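Local coordinates for protein paraflagellar rod component (Trypanosoma brucei, PDB 2Q0X) that is of unknown function but adopts the alpha/beta hydrolase fold and is probably a component of the trypanosome paraflagellar rod, at the interface of chains A and B. Sequence-based numbering; all coordinates share one arbitrary frame. Chains: chain A/B, Uncharacterized protein.

The interface of chains A and B. Residues chain A 15-18, 32; chain B 12-14.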
ATOM      1  N   GLY A  15     -12.245   5.277  12.142  1.00 28.21           N
ATOM      2  CA  GLY A  15     -11.216   4.520  12.852  1.00 28.15           C
ATOM      3  C   GLY A  15     -10.037   5.433  13.066  1.00 27.89           C
ATOM      4  O   GLY A  15     -10.113   6.617  12.753  1.00 27.16           O
ATOM      5  N   HIS A  16      -8.959   4.870  13.603  1.00 27.86           N
ATOM      6  CA  HIS A  16      -7.749   5.622  13.897  1.00 27.86           C
ATOM      7  C   HIS A  16      -6.603   5.077  13.071  1.00 27.51           C
ATOM      8  O   HIS A  16      -6.433   3.884  12.963  1.00 28.07           O
ATOM      9  CB  HIS A  16      -7.409   5.552  15.381  1.00 28.15           C
ATOM     10  CG  HIS A  16      -8.204   6.497  16.229  1.00 27.82           C
ATOM     11  ND1 HIS A  16      -9.522   6.273  16.551  1.00 28.66           N
ATOM     12  CD2 HIS A  16      -7.862   7.658  16.833  1.00 28.34           C
ATOM     13  CE1 HIS A  16      -9.964   7.260  17.311  1.00 28.85           C
ATOM     14  NE2 HIS A  16      -8.978   8.119  17.492  1.00 28.76           N
ATOM     15  N   LEU A  17      -5.831   5.968  12.470  1.00 27.32           N
ATOM     16  CA  LEU A  17      -4.732   5.564  11.611  1.00 27.23           C
ATOM     17  C   LEU A  17      -3.425   5.975  12.271  1.00 27.26           C
ATOM     18  O   LEU A  17      -3.298   7.090  12.768  1.00 27.53           O
ATOM     19  CB  LEU A  17      -4.833   6.225  10.240  1.00 26.88           C
ATOM     20  CG  LEU A  17      -3.877   5.707   9.162  1.00 26.94           C
ATOM     21  CD1 LEU A  17      -4.294   4.315   8.687  1.00 25.81           C
ATOM     22  CD2 LEU A  17      -3.835   6.693   8.011  1.00 26.83           C
ATOM     23  N   PHE A  18      -2.458   5.072  12.268  1.00 27.42           N
ATOM     24  CA  PHE A  18      -1.096   5.445  12.571  1.00 27.57           C
ATOM     25  C   PHE A  18      -0.131   4.638  11.737  1.00 27.53           C
ATOM     26  O   PHE A  18      -0.538   3.749  10.985  1.00 27.68           O
ATOM     27  CB  PHE A  18      -0.801   5.296  14.070  1.00 27.68           C
ATOM     28  CG  PHE A  18      -0.682   3.884  14.538  1.00 27.54           C
ATOM     29  CD1 PHE A  18      -1.806   3.139  14.810  1.00 27.74           C
ATOM     30  CD2 PHE A  18       0.564   3.308  14.730  1.00 27.70           C
ATOM     31  CE1 PHE A  18      -1.706   1.838  15.252  1.00 27.88           C
ATOM     32  CE2 PHE A  18       0.676   2.003  15.160  1.00 28.06           C
ATOM     33  CZ  PHE A  18      -0.474   1.266  15.431  1.00 28.26           C
ATOM     34  N   MET A  32      -7.049   1.051  12.949  1.00 23.80           N
ATOM     35  CA  MET A  32      -7.767   0.422  14.060  1.00 25.00           C
ATOM     36  C   MET A  32      -9.228   0.910  14.144  1.00 24.96           C
ATOM     37  O   MET A  32      -9.493   2.099  14.024  1.00 24.46           O
ATOM     38  CB  MET A  32      -7.086   0.769  15.373  1.00 25.04           C
ATOM     39  CG  MET A  32      -5.557   0.714  15.329  1.00 26.20           C
ATOM     40  SD  MET A  32      -4.822   1.068  16.929  1.00 27.62           S
ATOM     41  CE  MET A  32      -5.215   2.779  17.166  1.00 26.79           C
TER
ATOM     42  N   PRO B  12      -2.277   8.099  17.088  1.00 27.33           N
ATOM     43  CA  PRO B  12      -3.222   7.731  16.034  1.00 27.01           C
ATOM     44  C   PRO B  12      -4.291   8.804  15.796  1.00 26.81           C
ATOM     45  O   PRO B  12      -4.908   9.278  16.739  1.00 26.73           O
ATOM     46  CB  PRO B  12      -3.870   6.448  16.575  1.00 26.91           C
ATOM     47  CG  PRO B  12      -2.874   5.898  17.533  1.00 27.03           C
ATOM     48  CD  PRO B  12      -2.237   7.089  18.161  1.00 27.17           C
ATOM     49  N   VAL B  13      -4.496   9.169  14.533  1.00 26.78           N
ATOM     50  CA  VAL B  13      -5.475  10.184  14.154  1.00 26.68           C
ATOM     51  C   VAL B  13      -6.751   9.542  13.646  1.00 26.80           C
ATOM     52  O   VAL B  13      -6.716   8.549  12.925  1.00 26.70           O
ATOM     53  CB  VAL B  13      -4.913  11.176  13.105  1.00 26.58           C
ATOM     54  CG1 VAL B  13      -3.768  11.951  13.709  1.00 26.53           C
ATOM     55  CG2 VAL B  13      -4.476  10.466  11.836  1.00 26.14           C
ATOM     56  N   GLN B  14      -7.876  10.112  14.048  1.00 27.24           N
ATOM     57  CA  GLN B  14      -9.187   9.645  13.623  1.00 27.79           C
ATOM     58  C   GLN B  14      -9.517  10.150  12.228  1.00 27.97           C
ATOM     59  O   GLN B  14      -9.180  11.275  11.862  1.00 27.99           O
ATOM     60  CB  GLN B  14     -10.273  10.129  14.596  1.00 27.86           C
ATOM     61  CG  GLN B  14     -11.618   9.430  14.421  1.00 28.03           C
ATOM     62  CD  GLN B  14     -12.589   9.776  15.519  1.00 28.22           C
ATOM     63  OE1 GLN B  14     -12.862  10.946  15.767  1.00 29.50           O
ATOM     64  NE2 GLN B  14     -13.124   8.757  16.190  1.00 29.41           N
TER
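A:His16 turns its imidazole away from its own carbonyl carbon and beside its backbone N (chi1 -80°), which lays the ring against B:Gln14 CB; B:Gln14 carries CG opposite its backbone N (chi1 -167°), directing the extended chain past A:Gly15 O and the CE1 rim of the imidazole. B:Gln14 CB lies over one face, off-centre toward the rim, in a CH-pi contact 4.0 Å from the centroid of the A:His16 ring. The side-chain amide is inclined 43° to the imidazole, and its B:Gln14 NE2 passes 3.7 Å from A:His16 CE1. At the ring's edge, in its plane, sits the backbone carbonyl carbon of B:Pro12. The proline ring is packed from several sides: A:His16 CB touches B:Pro12 CB at 3.8 Å, and the bent end of A:Met32 brings CE to 3.9 Å from B:Pro12 CG. A:Phe18 runs alongside, its CB 4.0 Å from B:Pro12 CA.

Next to these side-chain contacts, the backbones illustrate how sheets join across subunits. A:Leu17 N donates to B:Val13 O at 2.8 Å, and B:Val13 N returns a bond to A:Leu17 O at 3.0 Å. This reciprocal pair sets the antiparallel register between the two copies of strand 13-21, while the side chains add van der Waals packing round B:Pro12. Although the dimer may not be the biological one, the patch and its symmetry twin pair these N-terminal strands across the subunit boundary.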